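Local coordinates for protein beta-hexosaminidase Amuc_2018 (Akkermansia muciniphila, PDB 6JEB) that hydrolyses terminal non-reducing N-acetylglucosamine and N-acetylgalactosamine residues from glycans and chitobiose as a family 20 glycoside hydrolase, at residues A[114-119]-A[447-452]; A[2-6]-A[79-84]; A[283-287]-A[311-315]; A[322-326]-A[347-352]; A[240-244]-A[296-302]. All coordinates share one frame; numbering follows the deposited sequence. Where two conformers were deposited one is given.

Contact 1: A[114-119]-A[447-452]; sequences DMMAYY and FILKRF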
# COMPACT_ATOMS: atom_id res chain seq x y z
N ASP A 114 -10.18 -8.76 -2.24
CA ASP A 114 -10.61 -9.47 -3.45
C ASP A 114 -10.43 -8.59 -4.68
O ASP A 114 -10.00 -9.06 -5.74
CB ASP A 114 -12.07 -9.89 -3.33
CG ASP A 114 -12.28 -11.09 -2.42
OD1 ASP A 114 -11.32 -11.52 -1.76
OD2 ASP A 114 -13.42 -11.60 -2.37
N MET A 115 -10.75 -7.30 -4.56
CA MET A 115 -10.63 -6.41 -5.70
C MET A 115 -9.17 -6.19 -6.09
O MET A 115 -8.84 -6.20 -7.29
CB MET A 115 -11.37 -5.10 -5.43
CG MET A 115 -12.87 -5.34 -5.33
SD MET A 115 -13.83 -3.85 -5.00
CE MET A 115 -13.60 -2.95 -6.52
N MET A 116 -8.27 -6.00 -5.12
CA MET A 116 -6.87 -5.80 -5.50
C MET A 116 -6.26 -7.08 -6.08
O MET A 116 -5.44 -7.01 -7.01
CB MET A 116 -6.05 -5.25 -4.33
CG MET A 116 -5.74 -6.26 -3.24
SD MET A 116 -5.12 -5.46 -1.74
CE MET A 116 -3.44 -5.05 -2.26
N ALA A 117 -6.66 -8.24 -5.57
CA ALA A 117 -6.17 -9.50 -6.14
C ALA A 117 -6.62 -9.66 -7.59
O ALA A 117 -5.89 -10.22 -8.41
CB ALA A 117 -6.65 -10.68 -5.31
N TYR A 118 -7.81 -9.16 -7.91
CA TYR A 118 -8.31 -9.24 -9.28
C TYR A 118 -7.37 -8.56 -10.26
O TYR A 118 -7.28 -8.99 -11.42
CB TYR A 118 -9.70 -8.60 -9.32
CG TYR A 118 -10.50 -8.78 -10.59
CD1 TYR A 118 -11.20 -9.96 -10.82
CD2 TYR A 118 -10.60 -7.76 -11.52
CE1 TYR A 118 -11.96 -10.13 -11.97
CE2 TYR A 118 -11.37 -7.91 -12.67
CZ TYR A 118 -12.03 -9.10 -12.90
OH TYR A 118 -12.80 -9.25 -14.03
N TYR A 119 -6.65 -7.53 -9.80
CA TYR A 119 -5.70 -6.76 -10.61
C TYR A 119 -4.24 -7.14 -10.33
O TYR A 119 -3.33 -6.40 -10.73
CB TYR A 119 -5.95 -5.26 -10.43
CG TYR A 119 -7.29 -4.89 -11.01
CD1 TYR A 119 -7.46 -4.83 -12.39
CD2 TYR A 119 -8.40 -4.64 -10.20
CE1 TYR A 119 -8.68 -4.53 -12.95
CE2 TYR A 119 -9.64 -4.33 -10.75
CZ TYR A 119 -9.77 -4.28 -12.13
OH TYR A 119 -10.99 -4.01 -12.70
N PHE A 447 -17.43 -6.05 -15.77
CA PHE A 447 -16.79 -7.15 -15.04
C PHE A 447 -16.93 -6.95 -13.54
O PHE A 447 -17.30 -7.87 -12.80
CB PHE A 447 -15.30 -7.26 -15.37
CG PHE A 447 -14.97 -7.50 -16.82
CD1 PHE A 447 -15.94 -7.76 -17.78
CD2 PHE A 447 -13.64 -7.47 -17.22
CE1 PHE A 447 -15.58 -7.96 -19.11
CE2 PHE A 447 -13.27 -7.67 -18.55
CZ PHE A 447 -14.25 -7.92 -19.49
N ILE A 448 -16.61 -5.74 -13.07
CA ILE A 448 -16.61 -5.47 -11.63
C ILE A 448 -18.04 -5.38 -11.10
O ILE A 448 -18.32 -5.78 -9.96
CB ILE A 448 -15.75 -4.22 -11.34
CG1 ILE A 448 -14.28 -4.47 -11.73
CG2 ILE A 448 -15.86 -3.80 -9.88
CD1 ILE A 448 -13.60 -5.59 -10.96
N LEU A 449 -18.97 -4.86 -11.90
CA LEU A 449 -20.37 -4.88 -11.50
C LEU A 449 -20.86 -6.31 -11.30
O LEU A 449 -21.54 -6.62 -10.31
CB LEU A 449 -21.23 -4.18 -12.56
CG LEU A 449 -21.35 -2.67 -12.45
CD1 LEU A 449 -21.99 -2.11 -13.71
CD2 LEU A 449 -22.18 -2.28 -11.21
N LYS A 450 -20.53 -7.20 -12.25
CA LYS A 450 -20.96 -8.59 -12.17
C LYS A 450 -20.32 -9.29 -10.98
O LYS A 450 -21.00 -9.95 -10.19
CB LYS A 450 -20.60 -9.30 -13.47
CG LYS A 450 -20.83 -10.81 -13.47
CD LYS A 450 -20.08 -11.47 -14.63
CE LYS A 450 -20.54 -12.90 -14.89
NZ LYS A 450 -20.26 -13.83 -13.77
N ARG A 451 -19.00 -9.15 -10.83
CA ARG A 451 -18.28 -9.97 -9.86
C ARG A 451 -18.38 -9.41 -8.45
O ARG A 451 -18.47 -10.18 -7.48
CB ARG A 451 -16.82 -10.10 -10.29
CG ARG A 451 -15.95 -10.86 -9.30
CD ARG A 451 -14.61 -11.21 -9.90
NE ARG A 451 -14.76 -12.13 -11.03
CZ ARG A 451 -14.88 -13.44 -10.91
NH1 ARG A 451 -14.85 -14.00 -9.71
NH2 ARG A 451 -15.03 -14.20 -12.00
N PHE A 452 -18.35 -8.09 -8.31
CA PHE A 452 -18.27 -7.47 -7.00
C PHE A 452 -19.47 -6.61 -6.65
O PHE A 452 -19.49 -6.02 -5.57
CB PHE A 452 -16.98 -6.65 -6.87
CG PHE A 452 -15.73 -7.47 -7.02
CD1 PHE A 452 -15.36 -8.37 -6.04
CD2 PHE A 452 -14.94 -7.34 -8.16
CE1 PHE A 452 -14.22 -9.13 -6.18
CE2 PHE A 452 -13.79 -8.10 -8.30
CZ PHE A 452 -13.43 -9.00 -7.31
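F452 turns its ring edge to the face of Y118: the ring planes stand at 87° with centroids 5.7 Å apart, an edge-to-face (T-shaped) pair in which F452 CE2 lies above the Y118 ring. One face of F452 is in turn taken by M115, in the conformer described: CG sits 3.8 Å from the F452 centroid, almost directly over it, a CH-pi contact, with SD in a more distant Met-aromatic contact above the same face. The CG of Y118 is anti to the backbone N (chi1 -170°), which sends the ring out as a knob among F447, I448, R451 and F452. There CE2 of Y118 meets I448 CD1 at 3.6 Å, and CE1 meets R451 CD at 3.5 Å. I448 also packs its CG1 3.5 Å from Y119 OH, a hydroxyl bonded to H444. D70 of helix 55-73 accepts both Y118 OH and the R451 guanidinium, so that helix joins helices 106-118 and 434-452, whose local axes run at 137°, while helix 417-426 touches Y119.

Contact 2: A[2-6]-A[79-84]; sequences AQYSI and IPCGVI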
# COMPACT_ATOMS: atom_id res chain seq x y z
N ALA A 2 -10.72 -8.34 -32.71
CA ALA A 2 -11.10 -8.85 -31.39
C ALA A 2 -9.88 -9.00 -30.49
O ALA A 2 -8.85 -9.54 -30.90
CB ALA A 2 -11.81 -10.20 -31.54
N GLN A 3 -10.01 -8.53 -29.25
CA GLN A 3 -8.91 -8.49 -28.30
C GLN A 3 -9.41 -8.96 -26.94
O GLN A 3 -10.61 -9.08 -26.71
CB GLN A 3 -8.38 -7.06 -28.12
CG GLN A 3 -7.81 -6.43 -29.37
CD GLN A 3 -7.37 -4.99 -29.13
OE1 GLN A 3 -6.21 -4.73 -28.82
NE2 GLN A 3 -8.30 -4.06 -29.25
N TYR A 4 -8.47 -9.22 -26.04
CA TYR A 4 -8.78 -9.44 -24.63
C TYR A 4 -8.79 -8.10 -23.90
O TYR A 4 -8.23 -7.10 -24.35
CB TYR A 4 -7.72 -10.33 -23.98
CG TYR A 4 -7.59 -11.71 -24.58
CD1 TYR A 4 -8.70 -12.41 -25.04
CD2 TYR A 4 -6.34 -12.32 -24.68
CE1 TYR A 4 -8.58 -13.68 -25.57
CE2 TYR A 4 -6.21 -13.59 -25.21
CZ TYR A 4 -7.32 -14.26 -25.66
OH TYR A 4 -7.18 -15.52 -26.20
N SER A 5 -9.45 -8.10 -22.74
CA SER A 5 -9.46 -6.93 -21.88
C SER A 5 -8.91 -7.27 -20.50
O SER A 5 -9.61 -7.17 -19.49
CB SER A 5 -10.87 -6.36 -21.76
OG SER A 5 -11.27 -5.82 -23.01
N ILE A 6 -7.64 -7.68 -20.46
CA ILE A 6 -6.98 -8.08 -19.23
C ILE A 6 -6.22 -6.88 -18.68
O ILE A 6 -5.40 -6.28 -19.40
CB ILE A 6 -6.02 -9.25 -19.48
CG1 ILE A 6 -6.77 -10.47 -20.06
CG2 ILE A 6 -5.25 -9.60 -18.21
CD1 ILE A 6 -5.87 -11.39 -20.85
N ILE A 79 -14.69 -15.43 -27.39
CA ILE A 79 -13.50 -14.59 -27.31
C ILE A 79 -12.45 -15.19 -28.23
O ILE A 79 -12.53 -16.38 -28.60
CB ILE A 79 -12.99 -14.46 -25.86
CG1 ILE A 79 -12.48 -15.81 -25.34
CG2 ILE A 79 -14.06 -13.85 -24.95
CD1 ILE A 79 -11.75 -15.70 -24.01
N PRO A 80 -11.44 -14.42 -28.62
CA PRO A 80 -10.39 -14.97 -29.48
C PRO A 80 -9.61 -16.06 -28.75
O PRO A 80 -9.42 -16.02 -27.53
CB PRO A 80 -9.48 -13.77 -29.78
CG PRO A 80 -10.23 -12.58 -29.37
CD PRO A 80 -11.25 -12.98 -28.37
N CYS A 81 -9.14 -17.02 -29.53
CA CYS A 81 -8.12 -17.94 -29.04
C CYS A 81 -6.76 -17.24 -29.09
O CYS A 81 -6.59 -16.20 -29.72
CB CYS A 81 -8.11 -19.20 -29.90
SG CYS A 81 -9.58 -20.21 -29.65
N GLY A 82 -5.79 -17.81 -28.39
CA GLY A 82 -4.49 -17.18 -28.34
C GLY A 82 -3.63 -17.76 -27.24
O GLY A 82 -4.02 -18.70 -26.53
N VAL A 83 -2.43 -17.19 -27.12
CA VAL A 83 -1.47 -17.56 -26.10
C VAL A 83 -1.05 -16.31 -25.35
O VAL A 83 -0.63 -15.32 -25.97
CB VAL A 83 -0.23 -18.25 -26.71
CG1 VAL A 83 0.72 -18.72 -25.61
CG2 VAL A 83 -0.64 -19.41 -27.58
N ILE A 84 -1.15 -16.36 -24.03
CA ILE A 84 -0.74 -15.27 -23.14
C ILE A 84 0.48 -15.77 -22.37
O ILE A 84 0.40 -16.80 -21.69
CB ILE A 84 -1.87 -14.90 -22.17
CG1 ILE A 84 -3.11 -14.42 -22.93
CG2 ILE A 84 -1.39 -13.86 -21.17
CD1 ILE A 84 -4.40 -14.52 -22.11
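A2 lays its CB against the ring of P80, CB to CG 3.6 Å, at the start of an N-terminal segment that runs beside strand 79-86 of the mixed sheet in the N-terminal family 20 domain 2. End to end the two paths lie 54° apart, and their polar link starts from a side-chain hydroxyl. The CB of Q3 points away from the strand, and the Q3 carbonyl is held by Q71 of helix 55-73. Y4 is the main link. Its CG is anti to the carbonyl carbon (chi1 -61°), and the ring reaches over to the strand, where CE1 meets P80 CD at 3.9 Å and CE2, across the ring, meets I84 CD1 at 3.7 Å; L15 and L68 also touch it, placing the ring between sheet and helix. S5 turns to helix 434-452, its OG bonded to D443. I6 meets I84 tip to tip, CD1 to CD1 at 3.7 Å. A CB on G82 would come tight against Y4 OH and, at the G82 backbone angles, would also jam against the carbonyl O of C81. That hydroxyl of Y4 donates to P80 O at 2.7 Å, approaching from above the carbonyl plane, 48° out of it, not on a lone pair.

Contact 3: A[283-287]-A[311-315]; sequences QEQMK and NAGIY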
# COMPACT_ATOMS: atom_id res chain seq x y z
N GLN A 283 19.26 14.94 12.94
CA GLN A 283 19.27 13.92 11.89
C GLN A 283 20.18 12.76 12.27
O GLN A 283 19.86 11.60 11.99
CB GLN A 283 19.67 14.52 10.54
CG GLN A 283 18.62 15.44 9.93
CD GLN A 283 17.31 14.71 9.65
OE1 GLN A 283 17.24 13.90 8.73
NE2 GLN A 283 16.28 14.99 10.44
N GLU A 284 21.32 13.04 12.90
CA GLU A 284 22.13 11.97 13.47
C GLU A 284 21.34 11.21 14.53
O GLU A 284 21.43 9.98 14.63
CB GLU A 284 23.40 12.54 14.10
CG GLU A 284 24.55 12.74 13.16
CD GLU A 284 25.84 13.01 13.91
OE1 GLU A 284 26.44 12.04 14.43
OE2 GLU A 284 26.24 14.19 13.99
N GLN A 285 20.56 11.93 15.33
CA GLN A 285 19.72 11.26 16.32
C GLN A 285 18.68 10.38 15.64
O GLN A 285 18.42 9.25 16.09
CB GLN A 285 19.05 12.29 17.22
CG GLN A 285 18.35 11.65 18.40
CD GLN A 285 17.71 12.66 19.33
OE1 GLN A 285 18.07 13.84 19.34
NE2 GLN A 285 16.75 12.20 20.12
N MET A 286 18.08 10.87 14.56
CA MET A 286 17.10 10.08 13.81
C MET A 286 17.74 8.82 13.24
O MET A 286 17.15 7.73 13.30
CB MET A 286 16.49 10.93 12.70
CG MET A 286 15.32 10.27 11.94
SD MET A 286 13.78 10.18 12.89
CE MET A 286 13.38 11.91 13.10
N LYS A 287 18.94 8.94 12.67
CA LYS A 287 19.64 7.77 12.16
C LYS A 287 19.85 6.73 13.26
O LYS A 287 19.62 5.54 13.05
CB LYS A 287 20.97 8.19 11.54
CG LYS A 287 21.78 7.05 10.95
CD LYS A 287 23.10 7.55 10.40
CE LYS A 287 23.88 6.42 9.73
NZ LYS A 287 23.17 5.89 8.53
N ASN A 311 16.62 12.60 3.05
CA ASN A 311 17.98 12.58 3.60
C ASN A 311 18.42 11.12 3.62
O ASN A 311 18.19 10.40 4.60
CB ASN A 311 18.03 13.20 4.99
CG ASN A 311 19.45 13.25 5.54
OD1 ASN A 311 20.41 12.95 4.82
ND2 ASN A 311 19.59 13.62 6.80
N ALA A 312 19.07 10.67 2.55
CA ALA A 312 19.44 9.27 2.45
C ALA A 312 20.39 8.84 3.57
O ALA A 312 20.49 7.65 3.85
CB ALA A 312 20.06 8.97 1.09
N GLY A 313 21.05 9.80 4.22
CA GLY A 313 22.03 9.45 5.24
C GLY A 313 21.46 8.85 6.51
O GLY A 313 22.21 8.27 7.29
N ILE A 314 20.14 8.97 6.74
CA ILE A 314 19.56 8.44 7.97
C ILE A 314 19.19 6.97 7.88
O ILE A 314 18.78 6.38 8.89
CB ILE A 314 18.37 9.26 8.52
CG1 ILE A 314 17.15 9.17 7.61
CG2 ILE A 314 18.78 10.72 8.76
CD1 ILE A 314 15.89 9.77 8.23
N TYR A 315 19.32 6.35 6.71
CA TYR A 315 19.00 4.94 6.52
C TYR A 315 20.28 4.14 6.38
O TYR A 315 21.36 4.68 6.15
CB TYR A 315 18.09 4.75 5.30
CG TYR A 315 16.96 5.76 5.28
CD1 TYR A 315 15.85 5.61 6.12
CD2 TYR A 315 17.01 6.87 4.46
CE1 TYR A 315 14.83 6.55 6.12
CE2 TYR A 315 16.00 7.81 4.45
CZ TYR A 315 14.90 7.64 5.28
OH TYR A 315 13.90 8.59 5.28
O HOH W 1 19.44 4.20 10.48
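N311 and Q283 join through their amides. ND2 of N311 donates to Q283 OE1 at 3.1 Å with an N-H...O angle of 166°, and the bond lies in the carbonyl plane on a lone pair of OE1, also close to the amide plane of N311. Q283 bends at chi2 (-62°), which folds its amide back beside the helix toward N311. The other end of the N311 amide serves its own loop: OD1 accepts from G313 N at 3.3 Å, the donor standing above the carbonyl plane, which closes an Asx turn. An alanine at N311 is likely to leave Q283 OE1 without this donor and to free the turn at G313 from its side-chain acceptor. K287, extended as far as CE, lies along the loop and turns NZ at chi4 to give a 2.9 Å bond to G313 O. Y315 O is also near this ammonium, but at a poor angle. One water links the backbones, donating to both K287 O and I314 O, the latter at 2.8 Å. Between these polar links I314 packs CD1 against M286 CG at 3.8 Å and sets CG2 3.5 Å from Q283 O. The arrangement joins helix 282-299 to the loop between barrel strands 303-307 and 320-323 of the TIM-barrel catalytic domain, on the side of the substrate pocket.

Contact 4: A[322-326]-A[347-352]; sequences YAWRQ and SSEYCY. With ACM (acetamide), chain C.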
# COMPACT_ATOMS: atom_id res chain seq x y z
N TYR A 322 10.32 4.33 0.62
CA TYR A 322 9.24 4.67 -0.30
C TYR A 322 9.37 6.13 -0.70
O TYR A 322 9.25 7.02 0.16
CB TYR A 322 7.88 4.47 0.35
CG TYR A 322 7.46 3.06 0.68
CD1 TYR A 322 8.10 2.33 1.68
CD2 TYR A 322 6.39 2.47 0.02
CE1 TYR A 322 7.68 1.04 1.99
CE2 TYR A 322 5.97 1.19 0.33
CZ TYR A 322 6.62 0.48 1.32
OH TYR A 322 6.18 -0.79 1.61
N ALA A 323 9.57 6.39 -1.99
CA ALA A 323 9.58 7.76 -2.48
C ALA A 323 8.15 8.25 -2.62
O ALA A 323 7.32 7.59 -3.26
CB ALA A 323 10.28 7.82 -3.84
N TRP A 324 7.85 9.39 -2.02
CA TRP A 324 6.48 9.90 -2.05
C TRP A 324 6.37 11.41 -2.24
O TRP A 324 5.37 11.85 -2.83
CB TRP A 324 5.73 9.52 -0.76
CG TRP A 324 6.20 10.21 0.50
CD1 TRP A 324 7.25 9.84 1.29
CD2 TRP A 324 5.62 11.36 1.12
NE1 TRP A 324 7.36 10.70 2.36
CE2 TRP A 324 6.37 11.64 2.28
CE3 TRP A 324 4.54 12.19 0.79
CZ2 TRP A 324 6.06 12.70 3.13
CZ3 TRP A 324 4.24 13.25 1.64
CH2 TRP A 324 5.00 13.50 2.79
N ARG A 325 7.33 12.20 -1.80
CA ARG A 325 7.15 13.64 -1.80
C ARG A 325 7.09 14.20 -3.22
O ARG A 325 7.83 13.77 -4.10
CB ARG A 325 8.25 14.31 -1.00
CG ARG A 325 8.05 14.09 0.48
CD ARG A 325 8.96 14.93 1.32
NE ARG A 325 8.67 14.81 2.75
CZ ARG A 325 7.89 15.65 3.42
NH1 ARG A 325 7.32 16.68 2.81
NH2 ARG A 325 7.70 15.48 4.72
N GLN A 326 6.19 15.16 -3.41
CA GLN A 326 5.98 15.76 -4.72
C GLN A 326 7.27 16.39 -5.24
O GLN A 326 8.02 17.02 -4.50
CB GLN A 326 4.88 16.82 -4.61
CG GLN A 326 4.76 17.75 -5.80
CD GLN A 326 5.33 19.13 -5.52
OE1 GLN A 326 4.85 19.85 -4.65
NE2 GLN A 326 6.38 19.50 -6.26
N SER A 347 5.11 7.95 -5.49
CA SER A 347 5.06 9.39 -5.73
C SER A 347 3.64 9.92 -5.60
O SER A 347 2.72 9.45 -6.28
CB SER A 347 5.57 9.70 -7.13
OG SER A 347 5.16 11.01 -7.49
N SER A 348 3.48 10.95 -4.76
CA SER A 348 2.16 11.50 -4.52
C SER A 348 1.57 12.18 -5.75
O SER A 348 0.37 12.44 -5.78
CB SER A 348 2.20 12.47 -3.34
OG SER A 348 3.03 13.59 -3.62
N GLU A 349 2.39 12.46 -6.76
CA GLU A 349 1.89 13.02 -8.02
C GLU A 349 1.05 12.01 -8.79
O GLU A 349 0.22 12.42 -9.62
CB GLU A 349 3.07 13.49 -8.88
CG GLU A 349 2.71 14.21 -10.18
CD GLU A 349 3.91 14.86 -10.86
OE1 GLU A 349 4.86 15.25 -10.14
OE2 GLU A 349 3.92 14.98 -12.11
N TYR A 350 1.23 10.71 -8.54
CA TYR A 350 0.58 9.66 -9.31
C TYR A 350 -0.15 8.64 -8.44
O TYR A 350 -1.10 7.99 -8.90
CB TYR A 350 1.62 8.87 -10.11
CG TYR A 350 2.38 9.68 -11.12
CD1 TYR A 350 3.56 10.33 -10.78
CD2 TYR A 350 1.92 9.80 -12.43
CE1 TYR A 350 4.27 11.07 -11.71
CE2 TYR A 350 2.63 10.54 -13.37
CZ TYR A 350 3.80 11.17 -13.00
OH TYR A 350 4.50 11.91 -13.92
N CYS A 351 0.30 8.47 -7.19
CA CYS A 351 -0.03 7.28 -6.41
C CYS A 351 -0.84 7.56 -5.17
O CYS A 351 -1.26 6.61 -4.50
CB CYS A 351 1.25 6.55 -5.97
SG CYS A 351 2.31 6.04 -7.32
N TYR A 352 -1.05 8.83 -4.82
CA TYR A 352 -1.79 9.19 -3.61
C TYR A 352 -3.27 9.20 -3.98
O TYR A 352 -3.79 10.19 -4.51
CB TYR A 352 -1.28 10.51 -3.04
CG TYR A 352 -0.17 10.29 -2.03
CD1 TYR A 352 0.78 9.28 -2.21
CD2 TYR A 352 -0.07 11.08 -0.89
CE1 TYR A 352 1.78 9.06 -1.29
CE2 TYR A 352 0.94 10.88 0.04
CZ TYR A 352 1.86 9.85 -0.16
OH TYR A 352 2.84 9.62 0.78
C1 ACM C . 3.03 10.55 4.01
O ACM C . 2.40 10.94 3.07
N ACM C . 2.87 11.23 5.26
C2 ACM C . 3.99 9.38 3.94
O HOH W 2 7.10 12.57 -6.64
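W324 and Y352 meet rim to rim, their planes only 3° apart and the centroids of the W324 six-membered ring and the Y352 ring 5.9 Å from each other, neither ring lying over the other. Y352 OH comes within 3.1 Å of W324 CE3 and donates to the acetamide O at 2.7 Å; that oxygen lies near the plane of the Y352 ring, at its edge. The same ligand lies over one face of the W324 indole, C2 3.7 Å above it, while R325 CG covers the opposite face. CG of W324 stands between the backbone N and the carbonyl carbon (chi1 69°), which places the indole face against the ligand. S348 secures the backbone behind it: its N donates to W324 O at 2.8 Å with an N-H...O angle of 158°, and its CB lies over one face of Y352. D257 also bonds the acetamide, and W400 packs on Y352. This is part of the acetamide pocket, which probably receives the substrate's acetamido group, consistent with substrate-assisted catalysis.

Contact 5: A[240-244]-A[296-302]; sequences FNELK and LLAKNGQ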
# COMPACT_ATOMS: atom_id res chain seq x y z
N PHE A 240 6.71 -5.31 18.28
CA PHE A 240 7.33 -6.12 17.24
C PHE A 240 7.15 -7.61 17.49
O PHE A 240 7.05 -8.38 16.53
CB PHE A 240 8.82 -5.77 17.11
CG PHE A 240 9.09 -4.34 16.71
CD1 PHE A 240 8.12 -3.56 16.11
CD2 PHE A 240 10.34 -3.78 16.94
CE1 PHE A 240 8.38 -2.24 15.74
CE2 PHE A 240 10.62 -2.47 16.58
CZ PHE A 240 9.64 -1.70 15.98
N ASN A 241 7.11 -8.03 18.76
CA ASN A 241 6.83 -9.43 19.05
C ASN A 241 5.43 -9.83 18.58
O ASN A 241 5.24 -10.92 18.03
CB ASN A 241 7.00 -9.71 20.55
CG ASN A 241 8.46 -9.75 20.97
OD1 ASN A 241 9.35 -9.98 20.14
ND2 ASN A 241 8.72 -9.53 22.25
N GLU A 242 4.44 -8.94 18.77
CA GLU A 242 3.11 -9.23 18.24
C GLU A 242 3.14 -9.31 16.72
O GLU A 242 2.50 -10.19 16.13
CB GLU A 242 2.11 -8.15 18.67
CG GLU A 242 1.82 -8.16 20.14
CD GLU A 242 1.40 -9.53 20.61
OE1 GLU A 242 0.36 -10.04 20.12
OE2 GLU A 242 2.11 -10.11 21.47
N LEU A 243 3.86 -8.40 16.08
CA LEU A 243 3.94 -8.43 14.62
C LEU A 243 4.60 -9.71 14.14
O LEU A 243 4.21 -10.26 13.10
CB LEU A 243 4.67 -7.20 14.10
CG LEU A 243 4.04 -5.85 14.43
CD1 LEU A 243 4.83 -4.71 13.79
CD2 LEU A 243 2.57 -5.80 14.01
N LYS A 244 5.61 -10.20 14.87
CA LYS A 244 6.25 -11.47 14.52
C LYS A 244 5.24 -12.62 14.55
O LYS A 244 5.24 -13.49 13.67
CB LYS A 244 7.42 -11.74 15.47
CG LYS A 244 8.13 -13.06 15.24
CD LYS A 244 8.90 -13.07 13.95
CE LYS A 244 9.67 -14.38 13.78
NZ LYS A 244 10.53 -14.40 12.56
N LEU A 296 16.29 -4.09 17.02
CA LEU A 296 15.21 -4.81 17.69
C LEU A 296 14.49 -5.73 16.71
O LEU A 296 14.22 -6.90 17.02
CB LEU A 296 14.20 -3.83 18.28
CG LEU A 296 14.40 -3.29 19.69
CD1 LEU A 296 13.17 -2.48 20.07
CD2 LEU A 296 14.64 -4.42 20.68
N LEU A 297 14.16 -5.21 15.52
CA LEU A 297 13.52 -6.04 14.50
C LEU A 297 14.39 -7.24 14.13
O LEU A 297 13.88 -8.35 13.97
CB LEU A 297 13.24 -5.19 13.26
CG LEU A 297 12.16 -4.11 13.41
CD1 LEU A 297 12.16 -3.18 12.19
CD2 LEU A 297 10.78 -4.76 13.59
N ALA A 298 15.70 -7.02 13.99
CA ALA A 298 16.58 -8.11 13.57
C ALA A 298 16.58 -9.27 14.56
O ALA A 298 16.79 -10.42 14.16
CB ALA A 298 17.99 -7.57 13.34
N LYS A 299 16.34 -8.99 15.84
CA LYS A 299 16.26 -10.07 16.82
C LYS A 299 15.12 -11.04 16.52
O LYS A 299 15.16 -12.20 16.95
CB LYS A 299 16.09 -9.49 18.23
CG LYS A 299 17.38 -9.04 18.89
CD LYS A 299 17.08 -8.29 20.18
CE LYS A 299 15.85 -8.85 20.89
NZ LYS A 299 16.16 -9.66 22.10
N ASN A 300 14.09 -10.57 15.82
CA ASN A 300 12.96 -11.40 15.42
C ASN A 300 13.05 -11.84 13.96
O ASN A 300 12.08 -12.37 13.43
CB ASN A 300 11.64 -10.67 15.61
CG ASN A 300 11.38 -10.28 17.05
OD1 ASN A 300 11.81 -10.97 17.98
ND2 ASN A 300 10.67 -9.18 17.24
N GLY A 301 14.19 -11.60 13.30
CA GLY A 301 14.26 -11.85 11.88
C GLY A 301 13.39 -10.93 11.04
O GLY A 301 13.03 -11.28 9.92
N GLN A 302 13.06 -9.75 11.56
CA GLN A 302 12.25 -8.77 10.85
C GLN A 302 13.13 -7.72 10.20
O GLN A 302 14.28 -7.49 10.61
CB GLN A 302 11.26 -8.11 11.82
CG GLN A 302 10.17 -9.04 12.35
CD GLN A 302 9.53 -8.52 13.63
OE1 GLN A 302 10.22 -8.08 14.55
NE2 GLN A 302 8.20 -8.57 13.70
O HOH W 3 6.62 -9.44 11.41
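F240 makes the apolar part of the contact. L297 CD2 sits over the centre of its ring, 3.6 Å from the centroid and 14° off the normal, a CH-pi contact in which the two side chains cross at about a right angle; L296 CB instead approaches the ring edge, 4.1 Å from F240 CD2. The polar part begins at Q302. Its NE2 donates to F240 O at 3.1 Å (N-H...O angle 155°), while K244 N reaches the same oxygen from the opposite face of the carbonyl plane, so this acceptor is gripped twice. Helix 282-299 ends here in a Schellman motif, with Q302 N bonded to L297 O, G301 N bonded to A298 O, and G301 at positive phi as the C-prime residue. The chain then turns into strand 303-307 of the TIM barrel, and V252 of neighbouring strand 251-253 touches both L297 and Q302. Side-chain amides extend the network: N300 ND2 donates to Q302 OE1 at 2.9 Å. A leucine in place of Q302 would probably leave N300 ND2 without this acceptor and F240 O without its side-chain donor. K244, bent at chi2 (70°), donates from NZ to N300 O at 2.7 Å. A water accepts from Q302 NE2 at 2.9 Å.

Along the chain, contact 2 closes first, within the N-terminal domain 2; contact 1 then opens and encloses the others in its loop, where contact 5 opens first, contact 3 crosses it and contact 4 follows. Contacts 1 and 2 have centres 19 Å apart and touch where F447 CE2 comes 3.8 Å from S5 O; helix 434-452, packed on both segment 2-6 and helix 106-118, joins the N-terminal segment to the barrel helix. Contacts 3 and 5 share helix 282-299, with centres 22 Å apart, and lie on the opposite side of the chain's centre from contact 1. Contact 4, at the pocket, is about 7 Å from contact 3 at nearest atoms. The set spans the N-terminal domain, through contact 1, to the barrel.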